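Local coordinates for protein esterase (Capnocytophaga ochracea, PDB 4W9R) that is of unknown function but, as a putative esterase with an alpha/beta-hydrolase fold, probably hydrolyses ester bonds, at residues Leu15-Lys20 with Gln76-Val81; Arg94-Val99 with Asn130-Ala135. One frame throughout, in Å; residues are numbered along the deposited sequence. Where two conformers were deposited one is given.

Interaction 1 of 2, residues Leu15-Lys20 with Gln76-Val81; sequences LNRKQK and QEDVTV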
loop_
_atom_site.group_PDB
_atom_site.type_symbol
_atom_site.label_atom_id
_atom_site.label_comp_id
_atom_site.label_asym_id
_atom_site.label_seq_id
_atom_site.Cartn_x
_atom_site.Cartn_y
_atom_site.Cartn_z
ATOM N N LEU B 15 -26.744 7.152 -16.374
ATOM C CA LEU B 15 -26.754 5.739 -16.008
ATOM C C LEU B 15 -28.172 5.217 -15.808
ATOM O O LEU B 15 -28.406 4.008 -15.853
ATOM C CB LEU B 15 -25.931 5.508 -14.741
ATOM C CG LEU B 15 -24.420 5.668 -14.898
ATOM C CD1 LEU B 15 -23.715 5.424 -13.574
ATOM C CD2 LEU B 15 -23.908 4.719 -15.967
ATOM N N ASN B 16 -29.107 6.137 -15.585
ATOM C CA ASN B 16 -30.506 5.795 -15.338
ATOM C C ASN B 16 -30.677 4.825 -14.172
ATOM O O ASN B 16 -31.525 3.934 -14.211
ATOM C CB ASN B 16 -31.142 5.209 -16.597
ATOM C CG ASN B 16 -32.325 6.017 -17.078
ATOM O OD1 ASN B 16 -33.038 6.629 -16.282
ATOM N ND2 ASN B 16 -32.543 6.026 -18.388
ATOM N N ARG B 17 -29.860 5.003 -13.139
ATOM C CA ARG B 17 -29.922 4.165 -11.949
ATOM C C ARG B 17 -29.330 4.888 -10.747
ATOM O O ARG B 17 -28.632 5.891 -10.899
ATOM C CB ARG B 17 -29.186 2.843 -12.175
ATOM C CG ARG B 17 -27.677 2.979 -12.291
ATOM C CD ARG B 17 -26.998 1.622 -12.187
ATOM N NE ARG B 17 -25.544 1.729 -12.257
ATOM C CZ ARG B 17 -24.827 1.468 -13.345
ATOM N NH1 ARG B 17 -25.427 1.074 -14.460
ATOM N NH2 ARG B 17 -23.507 1.594 -13.316
ATOM N N LYS B 18 -29.619 4.385 -9.552
ATOM C CA LYS B 18 -28.987 4.911 -8.350
ATOM C C LYS B 18 -27.641 4.222 -8.167
ATOM O O LYS B 18 -27.573 3.005 -7.997
ATOM C CB LYS B 18 -29.870 4.692 -7.121
ATOM C CG LYS B 18 -31.186 5.454 -7.139
ATOM C CD LYS B 18 -32.060 5.053 -5.960
ATOM C CE LYS B 18 -33.330 5.886 -5.889
ATOM N NZ LYS B 18 -33.039 7.319 -5.600
ATOM N N GLN B 19 -26.572 5.008 -8.200
ATOM C CA GLN B 19 -25.226 4.455 -8.149
ATOM C C GLN B 19 -24.610 4.620 -6.769
ATOM O O GLN B 19 -24.522 5.732 -6.250
ATOM C CB GLN B 19 -24.336 5.122 -9.201
ATOM C CG GLN B 19 -22.886 4.675 -9.156
ATOM C CD GLN B 19 -22.729 3.190 -9.412
ATOM O OE1 GLN B 19 -23.297 2.648 -10.361
ATOM N NE2 GLN B 19 -21.959 2.522 -8.561
ATOM N N LYS B 20 -24.181 3.510 -6.178
ATOM C CA LYS B 20 -23.530 3.563 -4.877
ATOM C C LYS B 20 -22.155 4.208 -4.997
ATOM O O LYS B 20 -21.324 3.788 -5.802
ATOM C CB LYS B 20 -23.403 2.167 -4.266
ATOM C CG LYS B 20 -22.715 2.157 -2.907
ATOM C CD LYS B 20 -22.549 0.744 -2.367
ATOM C CE LYS B 20 -21.792 0.748 -1.046
ATOM N NZ LYS B 20 -21.586 -0.627 -0.511
ATOM N N GLN B 76 -19.697 -4.550 -15.685
ATOM C CA GLN B 76 -18.624 -4.825 -16.634
ATOM C C GLN B 76 -18.794 -4.037 -17.931
ATOM O O GLN B 76 -17.821 -3.534 -18.494
ATOM C CB GLN B 76 -18.555 -6.321 -16.939
ATOM C CG GLN B 76 -17.467 -6.698 -17.926
ATOM C CD GLN B 76 -17.413 -8.188 -18.191
ATOM O OE1 GLN B 76 -18.039 -8.979 -17.485
ATOM N NE2 GLN B 76 -16.663 -8.579 -19.215
ATOM N N GLU B 77 -20.032 -3.928 -18.402
ATOM C CA GLU B 77 -20.314 -3.198 -19.633
ATOM C C GLU B 77 -20.108 -1.696 -19.457
ATOM O O GLU B 77 -19.959 -0.965 -20.436
ATOM C CB GLU B 77 -21.741 -3.477 -20.111
ATOM C CG GLU B 77 -21.944 -4.865 -20.701
ATOM C CD GLU B 77 -23.373 -5.100 -21.153
ATOM O OE1 GLU B 77 -24.289 -4.469 -20.585
ATOM O OE2 GLU B 77 -23.581 -5.911 -22.079
ATOM N N ASP B 78 -20.100 -1.240 -18.209
ATOM C CA ASP B 78 -19.894 0.174 -17.918
ATOM C C ASP B 78 -18.437 0.590 -18.098
ATOM O O ASP B 78 -18.152 1.661 -18.626
ATOM C CB ASP B 78 -20.345 0.507 -16.491
ATOM C CG ASP B 78 -21.851 0.451 -16.322
ATOM O OD1 ASP B 78 -22.575 0.598 -17.330
ATOM O OD2 ASP B 78 -22.311 0.268 -15.175
ATOM N N VAL B 79 -17.520 -0.247 -17.629
ATOM C CA VAL B 79 -16.101 0.093 -17.646
ATOM C C VAL B 79 -15.321 -0.480 -18.828
ATOM O O VAL B 79 -14.112 -0.268 -18.932
ATOM C CB VAL B 79 -15.415 -0.370 -16.349
ATOM C CG1 VAL B 79 -16.015 0.351 -15.152
ATOM C CG2 VAL B 79 -15.542 -1.875 -16.192
ATOM N N THR B 80 -15.993 -1.205 -19.714
ATOM C CA THR B 80 -15.283 -1.905 -20.783
ATOM C C THR B 80 -15.353 -1.200 -22.133
ATOM O O THR B 80 -16.435 -0.935 -22.657
ATOM C CB THR B 80 -15.809 -3.338 -20.964
ATOM O OG1 THR B 80 -15.629 -4.072 -19.748
ATOM C CG2 THR B 80 -15.058 -4.038 -22.085
ATOM N N VAL B 81 -14.182 -0.913 -22.691
ATOM C CA VAL B 81 -14.072 -0.375 -24.040
ATOM C C VAL B 81 -13.908 -1.520 -25.036
ATOM O O VAL B 81 -12.909 -2.239 -25.004
ATOM C CB VAL B 81 -12.883 0.593 -24.168
ATOM C CG1 VAL B 81 -12.756 1.095 -25.596
ATOM C CG2 VAL B 81 -13.036 1.752 -23.197
#
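Arg17 and Asp78 reach toward each other from opposite directions and form a salt bridge that makes up nearly all of this small contact, a case of one ion pair joining residues 61 positions apart. The charged bond runs from Arg17 NH2 to Asp78 OD2 at 2.6 Å, with an N-H...O angle of 149°. A second, weak bond reaches the same oxygen from Arg17 NH1 at 3.3 Å. The guanidinium approaches OD2 from above the carboxylate plane, and the two flat groups are inclined by 26°.

Side-chain hydrogen bonds within the strand hold the arginine. Its CG stands between the backbone N and the carbonyl carbon (chi1 69°), and from there the extended chain carries the guanidinium across to Asp78. NE and NH2 grip the single acceptor Gln19 OE1 side-on, each at 3.1 Å, and OE1 lies in the guanidinium plane; this should restrain rotation of the group. Gln19 is steadied in turn, because its NE2 donates to Lys20 O. By van der Waals contact, Leu15 CD1 lies against one guanidinium face, toward the rim.

Asp78 OD2 also accepts from Lys75 N. The bridge thus ties strand 17-24, paired with marginal strand 5-12, to the short, weakly bonded helix 76-79, beside helix 91-110, whose Phe95 touches Asp78.

Interaction 2 of 2, residues Arg94-Val99 with Asn130-Ala135; sequences RFFEFV and NYYMLA
Phe96 and Tyr132 lie ring over ring in an offset stack, the tight centre of a contact that illustrates how aromatic packing and a single polar bond can work together. With CG opposite the backbone N (chi1 -177°), Phe96 reaches out from the helix to the tyrosine ring. The centroids are 4.2 Å apart and the planes inclined by 18°; Phe96 CE1 sits over the middle of the tyrosine ring, 3.4 Å from Tyr132 CE1, whereas Tyr132 CE1 lies over the phenylalanine face toward its rim. The side chains run past each other in opposite directions, which carries the tyrosine hydroxyl back to the helix. There Tyr132 OH donates to Phe96 O at 3.0 Å, in the carbonyl plane and on a lone pair. Val99 CB packs against Tyr132 OH at 3.3 Å.

Tyr131 makes the looser flank: its CB touches Phe96 CE1 at 3.7 Å, but its ring leads off to Gly86, whose carbonyl oxygen binds the hydroxyl. On the helix's solvent side Glu97 points away and pairs with Arg14. Phe141 meets Tyr132 edge-to-face and also touches Val99. This is helix-to-loop packing between helix 91-110 and the 3-10 turn after helix 123-128, consistent with the alpha/beta-hydrolase fold, in which helices flank a mostly parallel sheet.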
loop_
_atom_site.group_PDB
_atom_site.type_symbol
_atom_site.label_atom_id
_atom_site.label_comp_id
_atom_site.label_asym_id
_atom_site.label_seq_id
_atom_site.Cartn_x
_atom_site.Cartn_y
_atom_site.Cartn_z
ATOM N N ARG B 94 -21.830 6.078 -21.356
ATOM C CA ARG B 94 -22.696 6.646 -20.334
ATOM C C ARG B 94 -21.971 6.726 -18.994
ATOM O O ARG B 94 -22.046 7.738 -18.299
ATOM C CB ARG B 94 -23.982 5.827 -20.199
ATOM C CG ARG B 94 -24.904 5.923 -21.411
ATOM C CD ARG B 94 -26.097 4.986 -21.289
ATOM N NE ARG B 94 -26.302 4.221 -22.516
ATOM C CZ ARG B 94 -26.646 2.937 -22.551
ATOM N NH1 ARG B 94 -26.833 2.266 -21.422
ATOM N NH2 ARG B 94 -26.804 2.322 -23.715
ATOM N N PHE B 95 -21.260 5.659 -18.641
ATOM C CA PHE B 95 -20.490 5.643 -17.403
ATOM C C PHE B 95 -19.345 6.645 -17.477
ATOM O O PHE B 95 -19.072 7.365 -16.515
ATOM C CB PHE B 95 -19.947 4.242 -17.116
ATOM C CG PHE B 95 -19.167 4.148 -15.836
ATOM C CD1 PHE B 95 -19.815 3.970 -14.626
ATOM C CD2 PHE B 95 -17.784 4.238 -15.843
ATOM C CE1 PHE B 95 -19.100 3.883 -13.447
ATOM C CE2 PHE B 95 -17.063 4.154 -14.666
ATOM C CZ PHE B 95 -17.723 3.976 -13.466
ATOM N N PHE B 96 -18.679 6.677 -18.628
ATOM C CA PHE B 96 -17.570 7.592 -18.868
ATOM C C PHE B 96 -17.970 9.041 -18.603
ATOM O O PHE B 96 -17.259 9.770 -17.910
ATOM C CB PHE B 96 -17.064 7.436 -20.304
ATOM C CG PHE B 96 -15.866 8.278 -20.626
ATOM C CD1 PHE B 96 -14.608 7.918 -20.174
ATOM C CD2 PHE B 96 -15.994 9.421 -21.398
ATOM C CE1 PHE B 96 -13.502 8.688 -20.476
ATOM C CE2 PHE B 96 -14.891 10.193 -21.702
ATOM C CZ PHE B 96 -13.644 9.827 -21.241
ATOM N N GLU B 97 -19.115 9.445 -19.148
ATOM C CA GLU B 97 -19.600 10.813 -18.990
ATOM C C GLU B 97 -20.251 11.042 -17.627
ATOM O O GLU B 97 -20.287 12.168 -17.133
ATOM C CB GLU B 97 -20.585 11.163 -20.107
ATOM C CG GLU B 97 -19.975 11.138 -21.502
ATOM C CD GLU B 97 -20.932 11.634 -22.571
ATOM O OE1 GLU B 97 -21.866 12.391 -22.232
ATOM O OE2 GLU B 97 -20.750 11.265 -23.750
ATOM N N PHE B 98 -20.766 9.973 -17.025
ATOM C CA PHE B 98 -21.337 10.052 -15.683
ATOM C C PHE B 98 -20.313 10.583 -14.685
ATOM O O PHE B 98 -20.637 11.402 -13.827
ATOM C CB PHE B 98 -21.853 8.682 -15.233
ATOM C CG PHE B 98 -21.774 8.460 -13.747
ATOM C CD1 PHE B 98 -22.655 9.096 -12.888
ATOM C CD2 PHE B 98 -20.822 7.606 -13.211
ATOM C CE1 PHE B 98 -22.583 8.893 -11.521
ATOM C CE2 PHE B 98 -20.745 7.397 -11.845
ATOM C CZ PHE B 98 -21.628 8.041 -10.999
ATOM N N VAL B 99 -19.076 10.114 -14.807
ATOM C CA VAL B 99 -17.997 10.575 -13.942
ATOM C C VAL B 99 -17.677 12.044 -14.211
ATOM O O VAL B 99 -17.620 12.856 -13.289
ATOM C CB VAL B 99 -16.721 9.734 -14.135
ATOM C CG1 VAL B 99 -15.604 10.246 -13.237
ATOM C CG2 VAL B 99 -17.002 8.264 -13.859
ATOM N N ASN B 130 -8.014 6.132 -19.350
ATOM C CA ASN B 130 -7.095 6.751 -20.299
ATOM C C ASN B 130 -7.790 7.754 -21.210
ATOM O O ASN B 130 -7.197 8.750 -21.623
ATOM C CB ASN B 130 -6.408 5.687 -21.157
ATOM C CG ASN B 130 -5.464 4.811 -20.362
ATOM O OD1 ASN B 130 -4.880 5.248 -19.371
ATOM N ND2 ASN B 130 -5.306 3.566 -20.797
ATOM N N TYR B 131 -9.058 7.489 -21.509
ATOM C CA TYR B 131 -9.790 8.260 -22.506
ATOM C C TYR B 131 -10.158 9.666 -22.041
ATOM O O TYR B 131 -10.663 10.469 -22.825
ATOM C CB TYR B 131 -11.042 7.494 -22.933
ATOM C CG TYR B 131 -10.725 6.355 -23.874
ATOM C CD1 TYR B 131 -10.278 5.133 -23.390
ATOM C CD2 TYR B 131 -10.851 6.510 -25.247
ATOM C CE1 TYR B 131 -9.977 4.092 -24.249
ATOM C CE2 TYR B 131 -10.554 5.476 -26.113
ATOM C CZ TYR B 131 -10.116 4.270 -25.609
ATOM O OH TYR B 131 -9.819 3.241 -26.471
ATOM N N TYR B 132 -9.901 9.968 -20.773
ATOM C CA TYR B 132 -10.104 11.322 -20.273
ATOM C C TYR B 132 -9.041 12.274 -20.827
ATOM O O TYR B 132 -9.198 13.494 -20.769
ATOM C CB TYR B 132 -10.104 11.337 -18.744
ATOM C CG TYR B 132 -11.330 10.680 -18.154
ATOM C CD1 TYR B 132 -12.575 11.284 -18.256
ATOM C CD2 TYR B 132 -11.248 9.456 -17.505
ATOM C CE1 TYR B 132 -13.703 10.690 -17.728
ATOM C CE2 TYR B 132 -12.375 8.854 -16.971
ATOM C CZ TYR B 132 -13.600 9.478 -17.087
ATOM O OH TYR B 132 -14.729 8.893 -16.564
HETATM N N MSE B 133 -7.968 11.706 -21.372
HETATM C CA MSE B 133 -6.935 12.481 -22.055
HETATM C C MSE B 133 -7.440 13.066 -23.371
HETATM O O MSE B 133 -6.908 14.059 -23.866
HETATM C CB MSE B 133 -5.706 11.613 -22.333
HETATM C CG MSE B 133 -4.784 11.412 -21.151
HETATM SE SE MSE B 133 -3.429 10.066 -21.551
HETATM C CE MSE B 133 -2.968 10.644 -23.347
ATOM N N LEU B 134 -8.461 12.434 -23.941
ATOM C CA LEU B 134 -8.957 12.809 -25.261
ATOM C C LEU B 134 -10.066 13.855 -25.193
ATOM O O LEU B 134 -10.642 14.221 -26.218
ATOM C CB LEU B 134 -9.452 11.567 -26.006
ATOM C CG LEU B 134 -8.473 10.389 -26.058
ATOM C CD1 LEU B 134 -9.052 9.236 -26.863
ATOM C CD2 LEU B 134 -7.130 10.821 -26.624
ATOM N N ALA B 135 -10.368 14.325 -23.985
ATOM C CA ALA B 135 -11.411 15.329 -23.781
ATOM C C ALA B 135 -11.122 16.612 -24.559
ATOM O O ALA B 135 -10.038 17.186 -24.453
ATOM C CB ALA B 135 -11.565 15.633 -22.299
#

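Interactions 1 and 2 lie 12 Å apart, centre to centre, on the same side of the chain's centre and follow one another in series along the chain. Helix 91-110 brings them together: Phe98 and Phe95 pack on Leu15, so residues of 94-99 border both contacts. Their chemistry follows their place. Interaction 1, only partly buried near the sheet margin, depends on charge and polar side chains; interaction 2, buried and with well over twice the interface, depends on aromatic surface with one hydroxyl satisfied by a backbone carbonyl. Val81 touches Tyr131 OH, giving the second segments of the two contacts a direct meeting point.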